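PDB 2I5G: amidohydrolase from Pseudomonas aeruginosa, which is probably a metal-dependent dipeptidase of the M19 (renal dipeptidase) family, splitting dipeptides on a TIM-barrel scaffold. Local coordinates for residues C119-N124 with G129-D134; T263-K266 with R271-N274. The protein carries 2 engineered substitutions. All coordinates share one frame; numbering follows the deposited sequence.

Interaction 1: residues C119-N124 with G129-D134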
loop_
_atom_site.group_PDB
_atom_site.type_symbol
_atom_site.label_atom_id
_atom_site.label_comp_id
_atom_site.label_asym_id
_atom_site.label_seq_id
_atom_site.Cartn_x
_atom_site.Cartn_y
_atom_site.Cartn_z
ATOM N N CYS A 119 6.933 7.466 -3.594
ATOM C CA CYS A 119 5.552 7.589 -3.163
ATOM C C CYS A 119 4.954 8.871 -3.704
ATOM O O CYS A 119 5.663 9.698 -4.284
ATOM C CB CYS A 119 5.485 7.617 -1.637
ATOM S SG CYS A 119 6.378 6.270 -0.814
ATOM N N TYR A 120 3.649 9.035 -3.506
ATOM C CA TYR A 120 2.959 10.234 -3.956
ATOM C C TYR A 120 1.966 10.751 -2.920
ATOM O O TYR A 120 0.822 10.305 -2.870
ATOM C CB TYR A 120 2.218 9.980 -5.270
ATOM C CG TYR A 120 1.777 11.266 -5.930
ATOM C CD1 TYR A 120 2.700 12.075 -6.604
ATOM C CD2 TYR A 120 0.462 11.715 -5.822
ATOM C CE1 TYR A 120 2.327 13.300 -7.148
ATOM C CE2 TYR A 120 0.076 12.940 -6.358
ATOM C CZ TYR A 120 1.014 13.730 -7.020
ATOM O OH TYR A 120 0.647 14.958 -7.542
ATOM N N ASN A 121 2.422 11.684 -2.089
ATOM C CA ASN A 121 1.594 12.317 -1.062
ATOM C C ASN A 121 1.125 11.457 0.105
ATOM O O ASN A 121 1.230 11.873 1.258
ATOM C CB ASN A 121 0.363 12.966 -1.702
ATOM C CG ASN A 121 0.722 13.901 -2.837
ATOM O OD1 ASN A 121 1.899 14.227 -3.046
ATOM N ND2 ASN A 121 -0.294 14.347 -3.581
ATOM N N THR A 122 0.596 10.272 -0.185
ATOM C CA THR A 122 0.085 9.393 0.863
ATOM C C THR A 122 0.787 8.035 0.956
ATOM O O THR A 122 1.715 7.751 0.201
ATOM C CB THR A 122 -1.417 9.163 0.676
ATOM O OG1 THR A 122 -1.674 8.844 -0.695
ATOM C CG2 THR A 122 -2.198 10.408 1.058
ATOM N N GLN A 123 0.332 7.194 1.879
ATOM C CA GLN A 123 0.944 5.882 2.074
ATOM C C GLN A 123 0.874 4.949 0.863
ATOM O O GLN A 123 -0.165 4.806 0.220
ATOM C CB GLN A 123 0.342 5.195 3.301
ATOM C CG GLN A 123 0.999 3.877 3.663
ATOM C CD GLN A 123 0.634 3.413 5.063
ATOM O OE1 GLN A 123 0.975 4.064 6.052
ATOM N NE2 GLN A 123 -0.068 2.285 5.153
ATOM N N ASN A 124 2.010 4.313 0.591
ATOM C CA ASN A 124 2.213 3.384 -0.522
ATOM C C ASN A 124 2.374 1.983 0.055
ATOM O O ASN A 124 2.015 1.729 1.203
ATOM C CB ASN A 124 3.520 3.753 -1.231
ATOM C CG ASN A 124 3.351 3.932 -2.706
ATOM O OD1 ASN A 124 4.286 4.328 -3.407
ATOM N ND2 ASN A 124 2.155 3.643 -3.199
ATOM N N GLY A 129 3.881 9.215 1.609
ATOM C CA GLY A 129 4.065 10.551 1.067
ATOM C C GLY A 129 4.272 11.686 2.050
ATOM O O GLY A 129 4.361 11.474 3.257
ATOM N N CYS A 130 4.318 12.905 1.524
ATOM C CA CYS A 130 4.561 14.080 2.348
ATOM C C CYS A 130 3.346 14.808 2.923
ATOM O O CYS A 130 3.503 15.836 3.580
ATOM C CB CYS A 130 5.431 15.079 1.574
ATOM S SG CYS A 130 4.673 15.705 0.059
ATOM N N TYR A 131 2.143 14.296 2.700
ATOM C CA TYR A 131 0.965 14.969 3.241
ATOM C C TYR A 131 0.282 14.199 4.360
ATOM O O TYR A 131 -0.870 14.472 4.685
ATOM C CB TYR A 131 -0.065 15.228 2.144
ATOM C CG TYR A 131 0.331 16.287 1.149
ATOM C CD1 TYR A 131 1.146 15.978 0.062
ATOM C CD2 TYR A 131 -0.135 17.599 1.277
ATOM C CE1 TYR A 131 1.485 16.947 -0.881
ATOM C CE2 TYR A 131 0.201 18.579 0.336
ATOM C CZ TYR A 131 1.011 18.243 -0.740
ATOM O OH TYR A 131 1.364 19.200 -1.669
ATOM N N GLU A 132 0.991 13.256 4.965
ATOM C CA GLU A 132 0.408 12.435 6.018
ATOM C C GLU A 132 1.493 11.897 6.945
ATOM O O GLU A 132 2.672 11.902 6.596
ATOM C CB GLU A 132 -0.342 11.276 5.357
ATOM C CG GLU A 132 -1.036 10.304 6.283
ATOM C CD GLU A 132 -1.740 9.187 5.517
ATOM O OE1 GLU A 132 -2.654 8.564 6.091
ATOM O OE2 GLU A 132 -1.381 8.926 4.345
ATOM N N ARG A 133 1.086 11.447 8.130
ATOM C CA ARG A 133 2.009 10.869 9.101
ATOM C C ARG A 133 2.889 9.887 8.317
ATOM O O ARG A 133 2.383 8.973 7.669
ATOM C CB ARG A 133 1.212 10.131 10.178
ATOM C CG ARG A 133 2.039 9.525 11.297
ATOM C CD ARG A 133 1.352 8.276 11.855
ATOM N NE ARG A 133 -0.008 8.537 12.323
ATOM C CZ ARG A 133 -0.940 7.600 12.488
ATOM N NH1 ARG A 133 -0.672 6.331 12.223
ATOM N NH2 ARG A 133 -2.148 7.935 12.913
ATOM N N ASP A 134 4.203 10.082 8.374
ATOM C CA ASP A 134 5.148 9.247 7.634
ATOM C C ASP A 134 5.640 8.057 8.448
ATOM O O ASP A 134 6.337 8.222 9.441
ATOM C CB ASP A 134 6.322 10.132 7.176
ATOM C CG ASP A 134 7.327 9.397 6.303
ATOM O OD1 ASP A 134 8.076 10.077 5.567
ATOM O OD2 ASP A 134 7.388 8.152 6.357
#
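Gly129 meets Thr122 and Asn121 where a beta-alpha loop of the TIM barrel, between strand 113-117 and helix 139-151, folds back on itself and carries Glu132 to the second subunit. Gly129 N donates to Thr122 O at 3.0 Å, a weak bond by its bent angle. The CA of Gly129 also makes a CH···O contact with Asn121 O, and that oxygen is gripped more firmly two residues further on. There Tyr131 N bonds to Asn121 O at 3.0 Å, nearly straight (161°) and in the carbonyl plane on a lone pair; Cys130 N, though near, is badly angled for a bond. Tyr131 then lays its ring alongside the Asn121 amide, both side chains pointing the same way with their planes 65° apart, and CD1 lies 3.6 Å from Asn121 CB. On the amide's other flank, Asn121 OD1 stands 3.9 Å above the centre of the Tyr120 ring, and that same oxygen takes a weak hydrogen bond from His159 ND1. Glu132 faces two ways: OE1 accepts from Gly139 N of the second subunit. With CG anti to the backbone N (chi1 -179°) and the chain extended beyond, the carboxylate reaches back across Thr122, placing OE2 3.5 Å from Gln123 N, a weak hydrogen bond.

Interaction 2: residues T263-K266 with R271-N274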
loop_
_atom_site.group_PDB
_atom_site.type_symbol
_atom_site.label_atom_id
_atom_site.label_comp_id
_atom_site.label_asym_id
_atom_site.label_seq_id
_atom_site.Cartn_x
_atom_site.Cartn_y
_atom_site.Cartn_z
ATOM N N THR A 263 -5.016 16.595 -6.343
ATOM C CA THR A 263 -5.219 16.983 -4.949
ATOM C C THR A 263 -6.069 16.093 -4.040
ATOM O O THR A 263 -6.157 16.345 -2.830
ATOM C CB THR A 263 -5.754 18.416 -4.872
ATOM O OG1 THR A 263 -6.886 18.551 -5.740
ATOM C CG2 THR A 263 -4.671 19.401 -5.288
ATOM N N HIS A 264 -6.696 15.064 -4.599
ATOM C CA HIS A 264 -7.491 14.152 -3.782
ATOM C C HIS A 264 -6.765 12.812 -3.732
ATOM O O HIS A 264 -6.254 12.345 -4.749
ATOM C CB HIS A 264 -8.894 13.967 -4.370
ATOM C CG HIS A 264 -9.767 15.178 -4.260
ATOM N ND1 HIS A 264 -9.590 16.302 -5.040
ATOM C CD2 HIS A 264 -10.819 15.446 -3.450
ATOM C CE1 HIS A 264 -10.496 17.209 -4.715
ATOM N NE2 HIS A 264 -11.253 16.714 -3.752
ATOM N N ASP A 265 -6.704 12.198 -2.554
ATOM C CA ASP A 265 -6.020 10.912 -2.412
ATOM C C ASP A 265 -6.543 9.893 -3.432
ATOM O O ASP A 265 -7.755 9.752 -3.613
ATOM C CB ASP A 265 -6.202 10.366 -0.988
ATOM C CG ASP A 265 -5.364 9.118 -0.723
ATOM O OD1 ASP A 265 -4.131 9.192 -0.895
ATOM O OD2 ASP A 265 -5.933 8.068 -0.339
ATOM N N LYS A 266 -5.623 9.191 -4.093
ATOM C CA LYS A 266 -5.981 8.191 -5.096
ATOM C C LYS A 266 -6.575 8.858 -6.329
ATOM O O LYS A 266 -7.039 8.185 -7.251
ATOM C CB LYS A 266 -6.994 7.190 -4.525
ATOM C CG LYS A 266 -6.393 5.959 -3.865
ATOM C CD LYS A 266 -5.495 6.316 -2.714
ATOM C CE LYS A 266 -4.914 5.078 -2.083
ATOM N NZ LYS A 266 -4.224 5.441 -0.823
ATOM N N ARG A 271 -9.784 15.228 0.220
ATOM C CA ARG A 271 -8.953 16.329 -0.229
ATOM C C ARG A 271 -7.669 16.374 0.592
ATOM O O ARG A 271 -7.715 16.502 1.815
ATOM C CB ARG A 271 -9.718 17.648 -0.086
ATOM C CG ARG A 271 -8.949 18.870 -0.548
ATOM C CD ARG A 271 -9.850 19.805 -1.325
ATOM N NE ARG A 271 -9.126 20.385 -2.450
ATOM C CZ ARG A 271 -9.685 20.724 -3.607
ATOM N NH1 ARG A 271 -10.985 20.541 -3.793
ATOM N NH2 ARG A 271 -8.939 21.239 -4.580
ATOM N N LEU A 272 -6.531 16.264 -0.085
ATOM C CA LEU A 272 -5.233 16.300 0.579
ATOM C C LEU A 272 -4.718 17.730 0.703
ATOM O O LEU A 272 -3.997 18.063 1.637
ATOM C CB LEU A 272 -4.213 15.475 -0.209
ATOM C CG LEU A 272 -4.530 13.988 -0.358
ATOM C CD1 LEU A 272 -3.513 13.312 -1.261
ATOM C CD2 LEU A 272 -4.548 13.359 1.023
ATOM N N THR A 273 -5.091 18.575 -0.249
ATOM C CA THR A 273 -4.638 19.959 -0.242
ATOM C C THR A 273 -5.392 20.779 -1.279
ATOM O O THR A 273 -6.260 20.267 -1.989
ATOM C CB THR A 273 -3.123 20.046 -0.566
ATOM O OG1 THR A 273 -2.633 21.350 -0.244
ATOM C CG2 THR A 273 -2.880 19.790 -2.050
ATOM N N ASN A 274 -5.051 22.062 -1.346
ATOM C CA ASN A 274 -5.645 22.982 -2.305
ATOM C C ASN A 274 -4.537 23.922 -2.750
ATOM O O ASN A 274 -4.034 24.713 -1.956
ATOM C CB ASN A 274 -6.795 23.769 -1.673
ATOM C CG ASN A 274 -7.446 24.741 -2.650
ATOM O OD1 ASN A 274 -7.687 24.411 -3.816
ATOM N ND2 ASN A 274 -7.745 25.945 -2.171
#
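This is a partly buried loop-to-loop contact built round one isolated beta bridge, His264 with Arg271, in the connection between helices 256-263 and 291-299 of the TIM-barrel-family chain. The bridge is documented by a CA-CA separation of 4.4 Å between His264 and Arg271 and by a single cross-segment hydrogen bond, Leu272 N to Thr263 O at 2.8 Å. That bond is straight at the hydrogen (160°) and is received nearly end-on by the carbonyl.

Side chains pack round it in three groups. Leu272 points toward the other segment, and its CG and CD1 rest against the backbone at Asp265 N, while CD2 lies 4.0 Å from Asp265 CB. The Asp265 carboxylate turns elsewhere, OD1 to Thr122 OG1, probably a hydrogen bond, and OD2 to Arg270 and Lys266. Thr263 and Thr273 cross at about a right angle, their CG2 methyls 3.7 Å apart.

The remaining group is Arg271 with His264, whose ND1 is tied to Glu260 O. Arg271 CA makes an off-centre CH-pi contact with the imidazole. Bends at chi2 and chi3 then curl the arginine chain round, so that His264 CE1 sits 3.5 Å over one guanidinium face, toward its rim, with ring and guanidinium planes 62° apart. Among the bonds that hold the guanidinium, NH2 forms a salt bridge with Glu260, and Arg271 NE donates to Thr273 O at 2.9 Å, from above the carbonyl plane.

How the interactions relate
Both contacts are loops folded back on themselves, each joining segments five residues apart, and their centres lie about 11 Å from one another. Interaction 1 is buried and held by two backbone carbonyls, a carboxylate and amide-ring packing; interaction 2 is partly buried, with one backbone bond, aliphatic packing and an exposed arginine. They follow different elements, strand 113-117 and helix 256-263, yet meet directly: besides the polar link from Thr122 to Asp265, Thr122 CG2 packs on Leu272 CD2 at 3.8 Å, and the Tyr131 ring leans on Thr273. The second subunit reaches both, through hydrogen bonds and a salt bridge at interaction 1, and through Phe140 of that subunit in a cation-pi contact with Lys266 at interaction 2.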